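PDB 3SGH: SusD homolog from Bacteroides thetaiotaomicron, which probably binds glycans at the bacterial surface as an outer-membrane lipoprotein of the SusD family, handing them on for uptake. Local coordinates for residues 51-56 with 248-253; 102-107 with 156-161; 174-179 with 227-232; 236-241 with 304-309. All coordinates share one frame; numbering follows the deposited sequence.

Contact 1 (51-56 with 248-253); sequences TATANW and EVRANA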
loop_
_atom_site.group_PDB
_atom_site.type_symbol
_atom_site.label_atom_id
_atom_site.label_comp_id
_atom_site.label_asym_id
_atom_site.label_seq_id
_atom_site.Cartn_x
_atom_site.Cartn_y
_atom_site.Cartn_z
ATOM N N THR A 51 12.905 -1.812 4.370
ATOM C CA THR A 51 13.965 -0.796 4.277
ATOM C C THR A 51 14.826 -1.106 3.048
ATOM O O THR A 51 15.266 -2.215 2.883
ATOM C CB THR A 51 14.823 -0.758 5.544
ATOM O OG1 THR A 51 14.027 -0.250 6.617
ATOM C CG2 THR A 51 16.059 0.144 5.365
ATOM N N ALA A 52 15.032 -0.114 2.185
ATOM C CA ALA A 52 15.999 -0.219 1.089
ATOM C C ALA A 52 17.433 -0.044 1.632
ATOM O O ALA A 52 17.761 0.984 2.212
ATOM C CB ALA A 52 15.670 0.824 0.002
ATOM N N THR A 53 18.286 -1.051 1.483
ATOM C CA THR A 53 19.624 -1.013 2.114
ATOM C C THR A 53 20.747 -0.408 1.237
ATOM O O THR A 53 21.912 -0.406 1.598
ATOM C CB THR A 53 20.022 -2.418 2.612
ATOM O OG1 THR A 53 20.036 -3.332 1.508
ATOM C CG2 THR A 53 19.040 -2.906 3.718
ATOM N N ALA A 54 20.369 0.192 0.129
ATOM C CA ALA A 54 21.287 0.645 -0.907
ATOM C C ALA A 54 21.311 2.165 -0.876
ATOM O O ALA A 54 20.407 2.798 -0.294
ATOM C CB ALA A 54 20.777 0.179 -2.278
ATOM N N ASN A 55 22.321 2.767 -1.518
ATOM C CA ASN A 55 22.312 4.215 -1.711
ATOM C C ASN A 55 22.561 4.656 -3.176
ATOM O O ASN A 55 22.441 5.836 -3.504
ATOM C CB ASN A 55 23.248 4.923 -0.742
ATOM C CG ASN A 55 24.652 4.777 -1.105
ATOM O OD1 ASN A 55 25.216 5.644 -1.828
ATOM N ND2 ASN A 55 25.289 3.705 -0.590
ATOM N N TRP A 56 22.863 3.707 -4.046
ATOM C CA TRP A 56 22.982 3.951 -5.489
ATOM C C TRP A 56 23.970 5.054 -5.826
ATOM O O TRP A 56 23.762 5.799 -6.768
ATOM C CB TRP A 56 21.623 4.258 -6.119
ATOM C CG TRP A 56 20.600 3.182 -5.809
ATOM C CD1 TRP A 56 20.454 2.003 -6.448
ATOM C CD2 TRP A 56 19.645 3.199 -4.746
ATOM N NE1 TRP A 56 19.464 1.264 -5.857
ATOM C CE2 TRP A 56 18.936 1.986 -4.813
ATOM C CE3 TRP A 56 19.324 4.112 -3.742
ATOM C CZ2 TRP A 56 17.904 1.682 -3.940
ATOM C CZ3 TRP A 56 18.303 3.792 -2.854
ATOM C CH2 TRP A 56 17.645 2.561 -2.942
ATOM N N GLU A 248 19.188 -5.515 -1.607
ATOM C CA GLU A 248 18.805 -4.119 -1.525
ATOM C C GLU A 248 17.523 -3.860 -0.734
ATOM O O GLU A 248 17.084 -2.725 -0.680
ATOM C CB GLU A 248 18.769 -3.474 -2.922
ATOM C CG GLU A 248 20.179 -3.380 -3.562
ATOM C CD GLU A 248 20.235 -2.648 -4.887
ATOM O OE1 GLU A 248 19.228 -2.028 -5.306
ATOM O OE2 GLU A 248 21.335 -2.689 -5.486
ATOM N N VAL A 249 16.955 -4.902 -0.106
ATOM C CA VAL A 249 15.816 -4.742 0.784
ATOM C C VAL A 249 15.902 -5.677 1.963
ATOM O O VAL A 249 16.322 -6.821 1.823
ATOM C CB VAL A 249 14.454 -4.865 0.002
ATOM C CG1 VAL A 249 14.219 -6.339 -0.440
ATOM C CG2 VAL A 249 13.288 -4.275 0.821
ATOM N N ARG A 250 15.561 -5.134 3.150
ATOM C CA ARG A 250 15.506 -5.899 4.379
ATOM C C ARG A 250 14.260 -5.484 5.170
ATOM O O ARG A 250 13.556 -4.569 4.794
ATOM C CB ARG A 250 16.784 -5.710 5.213
ATOM C CG ARG A 250 18.050 -6.380 4.665
ATOM C CD ARG A 250 17.995 -7.868 4.770
ATOM N NE ARG A 250 19.126 -8.599 4.234
ATOM C CZ ARG A 250 19.245 -9.093 2.991
ATOM N NH1 ARG A 250 18.334 -8.854 2.065
ATOM N NH2 ARG A 250 20.315 -9.792 2.658
ATOM N N ALA A 251 13.981 -6.168 6.265
ATOM C CA ALA A 251 12.897 -5.794 7.152
ATOM C C ALA A 251 13.205 -4.402 7.764
ATOM O O ALA A 251 14.339 -4.072 8.074
ATOM C CB ALA A 251 12.729 -6.854 8.243
ATOM N N ASN A 252 12.176 -3.620 7.958
ATOM C CA ASN A 252 12.273 -2.264 8.507
ATOM C C ASN A 252 12.212 -2.322 10.035
ATOM O O ASN A 252 11.418 -3.060 10.639
ATOM C CB ASN A 252 11.132 -1.413 7.926
ATOM C CG ASN A 252 11.227 0.058 8.252
ATOM O OD1 ASN A 252 11.361 0.457 9.417
ATOM N ND2 ASN A 252 11.066 0.888 7.234
ATOM N N ALA A 253 13.124 -1.562 10.659
ATOM C CA ALA A 253 13.204 -1.403 12.094
ATOM C C ALA A 253 11.857 -1.165 12.756
ATOM O O ALA A 253 11.596 -1.625 13.865
ATOM C CB ALA A 253 14.092 -0.160 12.368
#
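T51 and R250 exchange two backbone hydrogen bonds, T51 N to R250 O and R250 N to T51 O (2.9 Å), so that both N-H and both C=O groups are satisfied by one residue pair. T51 O also receives a CA-H...O contact from V249 CA. Past A52, T53 N reaches E248 O at 3.0 Å, from above the carbonyl plane, while A52 CA points a hydrogen at the same oxygen. The pairing is that of a two-stranded antiparallel ribbon, 50-52 against 249-251, in a mainly alpha-helical SusD-like fold: T51 and R250 form its hydrogen-bonded pair, A52 and V249 its non-hydrogen-bonded one, V249 N being buried without a partner. Beyond the ribbon, E248 runs alongside A54 CB, its CG 3.8 Å away, and OE1 takes a weak bond from W56 NE1 (3.3 Å, 140° at the hydrogen); its stronger donor is Q37 NE2. The indole and carboxylate planes stand 82° apart. R250 bends back at chi2 (-70°), and NH1 donates to V249 O at 2.9 Å. T51 OG1 lies beside N252 ND2 without bonding to it; the hydroxyl pairs with V285 O, ND2 with V50 O, and N252 OD1 accepts from C254 N at the N-cap of helix 253-261.

Contact 2 (102-107 with 156-161); sequences YAMAQL and TILKSA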
loop_
_atom_site.group_PDB
_atom_site.type_symbol
_atom_site.label_atom_id
_atom_site.label_comp_id
_atom_site.label_asym_id
_atom_site.label_seq_id
_atom_site.Cartn_x
_atom_site.Cartn_y
_atom_site.Cartn_z
ATOM N N TYR A 102 -13.975 -5.977 -20.149
ATOM C CA TYR A 102 -13.956 -4.544 -19.987
ATOM C C TYR A 102 -14.027 -4.157 -18.518
ATOM O O TYR A 102 -13.304 -3.264 -18.077
ATOM C CB TYR A 102 -15.097 -3.886 -20.752
ATOM C CG TYR A 102 -15.131 -2.409 -20.589
ATOM C CD1 TYR A 102 -14.083 -1.619 -21.053
ATOM C CD2 TYR A 102 -16.228 -1.771 -19.990
ATOM C CE1 TYR A 102 -14.112 -0.241 -20.915
ATOM C CE2 TYR A 102 -16.256 -0.377 -19.864
ATOM C CZ TYR A 102 -15.196 0.366 -20.348
ATOM O OH TYR A 102 -15.204 1.756 -20.235
ATOM N N ALA A 103 -14.915 -4.813 -17.760
ATOM C CA ALA A 103 -15.017 -4.596 -16.323
ATOM C C ALA A 103 -13.642 -4.802 -15.677
ATOM O O ALA A 103 -13.206 -3.995 -14.844
ATOM C CB ALA A 103 -16.034 -5.538 -15.725
HETATM N N MSE A 104 -12.960 -5.897 -16.028
HETATM C CA MSE A 104 -11.641 -6.158 -15.443
HETATM C C MSE A 104 -10.607 -5.118 -15.841
HETATM O O MSE A 104 -9.713 -4.807 -15.060
HETATM C CB MSE A 104 -11.152 -7.574 -15.771
HETATM C CG MSE A 104 -11.990 -8.641 -15.104
HETATM SE SE MSE A 104 -11.903 -8.614 -13.219
HETATM C CE MSE A 104 -9.974 -8.269 -13.038
ATOM N N ALA A 105 -10.713 -4.579 -17.064
ATOM C CA ALA A 105 -9.786 -3.527 -17.512
ATOM C C ALA A 105 -10.031 -2.240 -16.718
ATOM O O ALA A 105 -9.099 -1.589 -16.284
ATOM C CB ALA A 105 -9.919 -3.298 -19.026
ATOM N N GLN A 106 -11.290 -1.941 -16.442
ATOM C CA GLN A 106 -11.656 -0.790 -15.623
ATOM C C GLN A 106 -11.160 -0.931 -14.190
ATOM O O GLN A 106 -10.577 0.001 -13.626
ATOM C CB GLN A 106 -13.177 -0.664 -15.590
ATOM C CG GLN A 106 -13.756 -0.061 -16.820
ATOM C CD GLN A 106 -15.204 0.344 -16.612
ATOM O OE1 GLN A 106 -16.033 -0.477 -16.222
ATOM N NE2 GLN A 106 -15.493 1.610 -16.837
ATOM N N LEU A 107 -11.428 -2.083 -13.610
ATOM C CA LEU A 107 -10.968 -2.369 -12.229
ATOM C C LEU A 107 -9.433 -2.264 -12.094
ATOM O O LEU A 107 -8.905 -1.704 -11.149
ATOM C CB LEU A 107 -11.460 -3.719 -11.789
ATOM C CG LEU A 107 -10.986 -4.216 -10.413
ATOM C CD1 LEU A 107 -11.471 -3.294 -9.282
ATOM C CD2 LEU A 107 -11.514 -5.686 -10.227
ATOM N N THR A 156 -21.026 -3.365 -11.371
ATOM C CA THR A 156 -22.343 -3.761 -11.889
ATOM C C THR A 156 -22.198 -4.936 -12.832
ATOM O O THR A 156 -22.985 -5.887 -12.795
ATOM C CB THR A 156 -23.004 -2.620 -12.627
ATOM O OG1 THR A 156 -23.190 -1.533 -11.711
ATOM C CG2 THR A 156 -24.377 -3.055 -13.185
ATOM N N ILE A 157 -21.158 -4.889 -13.653
ATOM C CA ILE A 157 -20.884 -5.975 -14.609
ATOM C C ILE A 157 -20.496 -7.260 -13.927
ATOM O O ILE A 157 -21.018 -8.313 -14.265
ATOM C CB ILE A 157 -19.750 -5.598 -15.588
ATOM C CG1 ILE A 157 -20.232 -4.476 -16.483
ATOM C CG2 ILE A 157 -19.386 -6.810 -16.477
ATOM C CD1 ILE A 157 -19.142 -3.822 -17.264
ATOM N N LEU A 158 -19.568 -7.169 -12.976
ATOM C CA LEU A 158 -19.090 -8.359 -12.257
ATOM C C LEU A 158 -20.226 -9.022 -11.439
ATOM O O LEU A 158 -20.279 -10.252 -11.354
ATOM C CB LEU A 158 -17.925 -8.022 -11.337
ATOM C CG LEU A 158 -16.620 -7.605 -12.032
ATOM C CD1 LEU A 158 -15.621 -6.994 -11.035
ATOM C CD2 LEU A 158 -16.031 -8.829 -12.832
ATOM N N LYS A 159 -21.120 -8.211 -10.860
ATOM C CA LYS A 159 -22.206 -8.731 -10.019
ATOM C C LYS A 159 -23.158 -9.589 -10.827
ATOM O O LYS A 159 -23.568 -10.657 -10.375
ATOM C CB LYS A 159 -22.983 -7.597 -9.333
ATOM C CG LYS A 159 -24.011 -8.070 -8.320
ATOM C CD LYS A 159 -24.754 -6.909 -7.602
ATOM C CE LYS A 159 -26.057 -7.403 -6.891
ATOM N NZ LYS A 159 -27.054 -6.242 -6.820
ATOM N N SER A 160 -23.498 -9.125 -12.014
ATOM C CA SER A 160 -24.305 -9.910 -12.905
ATOM C C SER A 160 -23.584 -11.173 -13.382
ATOM O O SER A 160 -24.151 -12.297 -13.358
ATOM C CB SER A 160 -24.694 -9.045 -14.109
ATOM O OG SER A 160 -25.431 -9.832 -15.005
ATOM N N ALA A 161 -22.346 -11.000 -13.829
ATOM C CA ALA A 161 -21.537 -12.104 -14.316
ATOM C C ALA A 161 -21.413 -13.230 -13.257
ATOM O O ALA A 161 -21.475 -14.418 -13.594
ATOM C CB ALA A 161 -20.136 -11.576 -14.748
#
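A103 and I157 mark the point where two helices of the alpha-alpha superhelix, 100-120 and 140-162, come together. Their short segments run in roughly opposed directions, 136° apart, with axes 9.7 Å from each other at closest approach. Apolar side chains fill that separation; no hydrogen bond links the two segments.

Among the aliphatic contacts, the methyl of A103 faces the beta-branch of I157, with CB 3.7 Å from CG2, and CD1 of the same isoleucine comes to 3.9 Å of A103 CB. A103 CB also meets L158 CG at 4.3 Å, so the small residue sits against two consecutive side chains of the partner helix. L107 adds a looser touch between its CD2 and L158 CD1. W184 of helix 181-198 packs on both M104 and L107.

An aromatic edge supplies a long, peripheral touch: I157 CD1 lies near the plane of the Y102 ring, at its rim, while Q106 CG rests over one ring face and the phenol OH bonds to E92.

The last kind involves selenium. Selenomethionine M104 is bent at chi2 and chi3, its side chain crosses L158 at about a right angle, and SE stands 4.2 Å from L158 CD2.

Contact 3 (174-179 with 227-232); sequences DQFYKG and SYDTTN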
loop_
_atom_site.group_PDB
_atom_site.type_symbol
_atom_site.label_atom_id
_atom_site.label_comp_id
_atom_site.label_asym_id
_atom_site.label_seq_id
_atom_site.Cartn_x
_atom_site.Cartn_y
_atom_site.Cartn_z
ATOM N N ASP A 174 -6.580 -15.385 -15.705
ATOM C CA ASP A 174 -6.734 -14.870 -14.341
ATOM C C ASP A 174 -6.022 -15.750 -13.321
ATOM O O ASP A 174 -6.622 -16.676 -12.782
ATOM C CB ASP A 174 -8.212 -14.781 -14.017
ATOM C CG ASP A 174 -8.502 -14.308 -12.598
ATOM O OD1 ASP A 174 -7.579 -13.770 -11.892
ATOM O OD2 ASP A 174 -9.701 -14.448 -12.200
ATOM N N GLN A 175 -4.786 -15.380 -12.967
ATOM C CA GLN A 175 -4.035 -16.069 -11.925
ATOM C C GLN A 175 -4.455 -15.738 -10.494
ATOM O O GLN A 175 -3.985 -16.372 -9.543
ATOM C CB GLN A 175 -2.536 -15.792 -12.076
ATOM C CG GLN A 175 -2.051 -14.362 -11.783
ATOM C CD GLN A 175 -1.960 -13.463 -12.994
ATOM O OE1 GLN A 175 -2.753 -13.586 -13.945
ATOM N NE2 GLN A 175 -1.005 -12.523 -12.962
ATOM N N PHE A 176 -5.303 -14.728 -10.338
ATOM C CA PHE A 176 -5.749 -14.291 -9.001
ATOM C C PHE A 176 -6.900 -15.153 -8.495
ATOM O O PHE A 176 -6.815 -15.748 -7.396
ATOM C CB PHE A 176 -6.138 -12.807 -9.068
ATOM C CG PHE A 176 -5.012 -11.941 -9.573
ATOM C CD1 PHE A 176 -4.040 -11.448 -8.696
ATOM C CD2 PHE A 176 -4.876 -11.694 -10.917
ATOM C CE1 PHE A 176 -2.986 -10.692 -9.167
ATOM C CE2 PHE A 176 -3.808 -10.952 -11.398
ATOM C CZ PHE A 176 -2.870 -10.436 -10.527
ATOM N N TYR A 177 -7.937 -15.256 -9.314
ATOM C CA TYR A 177 -9.159 -15.975 -8.946
ATOM C C TYR A 177 -9.703 -16.944 -9.991
ATOM O O TYR A 177 -10.829 -17.431 -9.854
ATOM C CB TYR A 177 -10.210 -14.944 -8.644
ATOM C CG TYR A 177 -9.931 -14.019 -7.464
ATOM C CD1 TYR A 177 -9.610 -14.524 -6.200
ATOM C CD2 TYR A 177 -10.102 -12.647 -7.589
ATOM C CE1 TYR A 177 -9.425 -13.676 -5.102
ATOM C CE2 TYR A 177 -9.915 -11.783 -6.475
ATOM C CZ TYR A 177 -9.596 -12.308 -5.241
ATOM O OH TYR A 177 -9.452 -11.443 -4.187
ATOM N N LYS A 178 -8.927 -17.226 -11.035
ATOM C CA LYS A 178 -9.272 -18.262 -12.042
ATOM C C LYS A 178 -10.658 -18.040 -12.666
ATOM O O LYS A 178 -11.391 -18.993 -13.000
ATOM C CB LYS A 178 -9.177 -19.638 -11.396
ATOM C CG LYS A 178 -7.785 -19.972 -10.827
ATOM C CD LYS A 178 -7.733 -21.442 -10.290
ATOM C CE LYS A 178 -6.278 -22.055 -10.269
ATOM N NZ LYS A 178 -5.303 -21.306 -9.378
ATOM N N GLY A 179 -11.023 -16.773 -12.805
ATOM C CA GLY A 179 -12.276 -16.372 -13.448
ATOM C C GLY A 179 -13.492 -16.259 -12.582
ATOM O O GLY A 179 -14.557 -15.964 -13.083
ATOM N N SER A 227 -6.442 -11.903 -2.335
ATOM C CA SER A 227 -5.858 -11.911 -3.670
ATOM C C SER A 227 -4.347 -11.965 -3.625
ATOM O O SER A 227 -3.697 -11.091 -2.974
ATOM C CB SER A 227 -6.249 -10.635 -4.428
ATOM O OG SER A 227 -5.633 -10.625 -5.702
ATOM N N TYR A 228 -3.818 -12.947 -4.353
ATOM C CA TYR A 228 -2.369 -13.109 -4.605
ATOM C C TYR A 228 -2.065 -13.275 -6.118
ATOM O O TYR A 228 -2.872 -13.834 -6.856
ATOM C CB TYR A 228 -1.861 -14.345 -3.945
ATOM C CG TYR A 228 -1.852 -14.360 -2.436
ATOM C CD1 TYR A 228 -2.992 -14.726 -1.737
ATOM C CD2 TYR A 228 -0.694 -14.110 -1.724
ATOM C CE1 TYR A 228 -3.001 -14.764 -0.338
ATOM C CE2 TYR A 228 -0.669 -14.220 -0.330
ATOM C CZ TYR A 228 -1.835 -14.535 0.349
ATOM O OH TYR A 228 -1.849 -14.622 1.720
ATOM N N ASP A 229 -0.910 -12.792 -6.562
ATOM C CA ASP A 229 -0.503 -12.965 -7.963
ATOM C C ASP A 229 0.140 -14.349 -8.008
ATOM O O ASP A 229 1.333 -14.506 -7.793
ATOM C CB ASP A 229 0.445 -11.840 -8.406
ATOM C CG ASP A 229 0.713 -11.840 -9.911
ATOM O OD1 ASP A 229 0.579 -12.932 -10.541
ATOM O OD2 ASP A 229 1.088 -10.779 -10.421
ATOM N N THR A 230 -0.681 -15.362 -8.208
ATOM C CA THR A 230 -0.248 -16.725 -7.933
ATOM C C THR A 230 0.886 -17.214 -8.829
ATOM O O THR A 230 1.615 -18.161 -8.438
ATOM C CB THR A 230 -1.403 -17.756 -7.998
ATOM O OG1 THR A 230 -1.867 -17.874 -9.336
ATOM C CG2 THR A 230 -2.576 -17.376 -7.011
ATOM N N THR A 231 0.994 -16.641 -10.025
ATOM C CA THR A 231 2.076 -17.001 -10.965
ATOM C C THR A 231 3.216 -15.986 -10.955
ATOM O O THR A 231 4.124 -16.066 -11.771
ATOM C CB THR A 231 1.509 -17.086 -12.349
ATOM O OG1 THR A 231 0.939 -15.829 -12.696
ATOM C CG2 THR A 231 0.414 -18.213 -12.436
ATOM N N ASN A 232 3.121 -14.992 -10.061
ATOM C CA ASN A 232 4.014 -13.851 -10.077
ATOM C C ASN A 232 4.178 -13.308 -11.519
ATOM O O ASN A 232 5.288 -13.156 -12.037
ATOM C CB ASN A 232 5.327 -14.244 -9.468
ATOM C CG ASN A 232 5.253 -14.309 -7.973
ATOM O OD1 ASN A 232 4.788 -13.344 -7.330
ATOM N ND2 ASN A 232 5.724 -15.423 -7.389
HETATM O O HOH W 1 -5.743 -15.181 -5.053
#
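Q175 and D229 cross at a slant, their amide and carboxylate planes 47° apart, and are joined by a hydrogen bond from NE2 to OD1 (2.9 Å), an oxygen that G233 N also reaches. The acceptor lies almost in the amide plane, yet the donor approaches from above the carboxylate plane. CG of Q175 occupies the position between backbone N and carbonyl carbon (chi1 69°), which sets it 3.5 Å from T231 OG1; the two side chains meet at about a right angle. T230 OG1 donates to Q175 O at 2.6 Å, in the carbonyl plane and on a lone pair.

The F176 ring is also slanted against D229, 46° from its carboxylate plane, with CE1 3.6 Å from D229 CA and CD1 3.2 Å from Y228 O. Q175 CG lies over one ring face toward the rim. Y177 meets the strand differently: its OH comes to 3.3 Å from S227 CB while bonding to D225 O. A water donates to F176 O and accepts from Y228 N.

D174 holds the loop together: F176 N to OD1 makes an Asx turn, Y177 N, from the same carboxylate face, extends it to an Asx motif, and OD2 takes G179 N and W184 NE1. This Asx-built loop, leading toward helix 181-198, lies against strand 227-229, whose chain passes on into a type I beta turn, D229 to N232.

Contact 4 (236-241 with 304-309); sequences NENGYA and LFIATD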
loop_
_atom_site.group_PDB
_atom_site.type_symbol
_atom_site.label_atom_id
_atom_site.label_comp_id
_atom_site.label_asym_id
_atom_site.label_seq_id
_atom_site.Cartn_x
_atom_site.Cartn_y
_atom_site.Cartn_z
ATOM N N ASN A 236 6.798 -16.788 -12.330
ATOM C CA ASN A 236 6.833 -17.940 -11.405
ATOM C C ASN A 236 7.950 -17.888 -10.359
ATOM O O ASN A 236 8.356 -18.907 -9.766
ATOM C CB ASN A 236 6.774 -19.241 -12.196
ATOM C CG ASN A 236 5.377 -19.448 -12.813
ATOM O OD1 ASN A 236 4.391 -19.760 -12.105
ATOM N ND2 ASN A 236 5.288 -19.243 -14.104
ATOM N N GLU A 237 8.440 -16.684 -10.153
ATOM C CA GLU A 237 9.325 -16.368 -9.042
ATOM C C GLU A 237 9.131 -14.915 -8.670
ATOM O O GLU A 237 8.905 -14.060 -9.546
ATOM C CB GLU A 237 10.782 -16.717 -9.344
ATOM C CG GLU A 237 11.402 -15.999 -10.464
ATOM C CD GLU A 237 12.857 -16.445 -10.714
ATOM O OE1 GLU A 237 13.067 -17.564 -11.254
ATOM O OE2 GLU A 237 13.776 -15.667 -10.371
ATOM N N ASN A 238 9.199 -14.614 -7.369
ATOM C CA ASN A 238 8.809 -13.296 -6.944
ATOM C C ASN A 238 9.977 -12.307 -6.998
ATOM O O ASN A 238 11.148 -12.685 -6.932
ATOM C CB ASN A 238 8.060 -13.301 -5.600
ATOM C CG ASN A 238 8.948 -13.662 -4.412
ATOM O OD1 ASN A 238 9.849 -12.900 -4.095
ATOM N ND2 ASN A 238 8.630 -14.777 -3.692
ATOM N N GLY A 239 9.641 -11.057 -7.167
ATOM C CA GLY A 239 10.633 -9.988 -7.237
ATOM C C GLY A 239 11.315 -9.702 -5.930
ATOM O O GLY A 239 12.467 -9.304 -5.932
ATOM N N TYR A 240 10.628 -9.929 -4.806
ATOM C CA TYR A 240 11.246 -9.660 -3.504
ATOM C C TYR A 240 12.459 -10.529 -3.315
ATOM O O TYR A 240 13.461 -10.058 -2.787
ATOM C CB TYR A 240 10.278 -9.870 -2.363
ATOM C CG TYR A 240 9.223 -8.791 -2.102
ATOM C CD1 TYR A 240 9.546 -7.556 -1.571
ATOM C CD2 TYR A 240 7.871 -9.063 -2.350
ATOM C CE1 TYR A 240 8.616 -6.632 -1.289
ATOM C CE2 TYR A 240 6.901 -8.127 -2.048
ATOM C CZ TYR A 240 7.265 -6.919 -1.505
ATOM O OH TYR A 240 6.316 -5.972 -1.171
ATOM N N ALA A 241 12.379 -11.787 -3.739
ATOM C CA ALA A 241 13.501 -12.701 -3.535
ATOM C C ALA A 241 14.722 -12.216 -4.351
ATOM O O ALA A 241 15.864 -12.311 -3.885
ATOM C CB ALA A 241 13.126 -14.096 -3.890
ATOM N N LEU A 304 12.822 -10.169 4.679
ATOM C CA LEU A 304 11.405 -10.430 4.459
ATOM C C LEU A 304 11.276 -11.935 4.180
ATOM O O LEU A 304 11.991 -12.493 3.322
ATOM C CB LEU A 304 10.907 -9.609 3.252
ATOM C CG LEU A 304 11.228 -8.105 3.220
ATOM C CD1 LEU A 304 10.697 -7.503 1.927
ATOM C CD2 LEU A 304 10.619 -7.393 4.430
ATOM N N PHE A 305 10.336 -12.573 4.880
ATOM C CA PHE A 305 10.093 -13.998 4.719
ATOM C C PHE A 305 9.805 -14.378 3.250
ATOM O O PHE A 305 10.259 -15.409 2.748
ATOM C CB PHE A 305 8.960 -14.466 5.604
ATOM C CG PHE A 305 8.778 -15.966 5.548
ATOM C CD1 PHE A 305 7.919 -16.536 4.623
ATOM C CD2 PHE A 305 9.553 -16.793 6.354
ATOM C CE1 PHE A 305 7.814 -17.935 4.509
ATOM C CE2 PHE A 305 9.457 -18.161 6.272
ATOM C CZ PHE A 305 8.568 -18.758 5.337
ATOM N N ILE A 306 9.048 -13.549 2.557
ATOM C CA ILE A 306 8.621 -13.858 1.170
ATOM C C ILE A 306 9.835 -13.971 0.244
ATOM O O ILE A 306 9.775 -14.696 -0.734
ATOM C CB ILE A 306 7.612 -12.800 0.630
ATOM C CG1 ILE A 306 6.886 -13.304 -0.637
ATOM C CG2 ILE A 306 8.324 -11.448 0.420
ATOM C CD1 ILE A 306 5.695 -12.353 -1.035
ATOM N N ALA A 307 10.954 -13.328 0.598
ATOM C CA ALA A 307 12.221 -13.431 -0.148
ATOM C C ALA A 307 12.903 -14.795 0.001
ATOM O O ALA A 307 13.803 -15.099 -0.819
ATOM C CB ALA A 307 13.240 -12.319 0.264
ATOM N N THR A 308 12.501 -15.594 0.998
ATOM C CA THR A 308 13.205 -16.830 1.339
ATOM C C THR A 308 12.790 -18.022 0.471
ATOM O O THR A 308 13.423 -19.086 0.516
ATOM C CB THR A 308 13.025 -17.227 2.829
ATOM O OG1 THR A 308 11.649 -17.577 3.076
ATOM C CG2 THR A 308 13.522 -16.102 3.724
ATOM N N ASP A 309 11.716 -17.849 -0.294
ATOM C CA ASP A 309 11.234 -18.891 -1.191
ATOM C C ASP A 309 10.687 -18.162 -2.396
ATOM O O ASP A 309 9.587 -17.633 -2.343
ATOM C CB ASP A 309 10.107 -19.672 -0.496
ATOM C CG ASP A 309 9.463 -20.740 -1.370
ATOM O OD1 ASP A 309 9.769 -20.882 -2.574
ATOM O OD2 ASP A 309 8.619 -21.459 -0.799
HETATM O O HOH W 2 16.699 -13.947 -2.091
#
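The amide of N238 is gripped at both ends. Its OD1 accepts from A241 N at 2.8 Å, the donor lying nearly along the C=O axis, and its ND2 donates across the contact to I306 O (3.2 Å, 154° at the hydrogen). That oxygen is approached from above its carbonyl plane. ND2 has a further acceptor in L312 O, so bonds on both sides of the amide should fix its rotation. Chi1 (69°) sets CG between the backbone N and the carbonyl carbon, and chi2 (66°) turns the amide.

Apolar contact takes over two residues further along. I306 CG2 lies against Y240, 3.7 Å from CD2 and equally near CB, and L304 CD1 reaches CD1 of the same ring at 3.7 Å. The tyrosine thus crosses both aliphatic side chains at a slant, while C36 and N40 of helix 33-40 also pack on it.

The backbones come closest at A241 and A307, their CA atoms 3.7 Å apart. A241 CB meets A307 O at 3.3 Å, and a water donates to A241 O and, weakly, to A307 O.

In the loop, L304 O accepts from A307 N, and 305-308 coil with helical backbone angles. Against this coil stands a helix start with a side-chain N-cap: N238 closes the first turn of helix 239-245 while anchoring the loop that leads to strand 314-317.

How the contacts relate
From the N terminus, strand 50-52 waits almost two hundred residues for its partner, so contact 1 closes a long, largely helical loop. Contacts 2 and 3 nest in series within it: the first joins helices 100-120 and 140-162, the second brings the loop before helix 181-198 to strand 227-229. Contact 4 opens inside the same loop but closes beyond it, at 304-309, and so crosses contact 1. Contacts 1 and 2 lie on opposite sides of the chain's centre, their own centres 38 Å apart. Contact 4 touches both contact 1, through L304 packing on A251, and contact 3, through a probable T231 O to N236 N hydrogen bond.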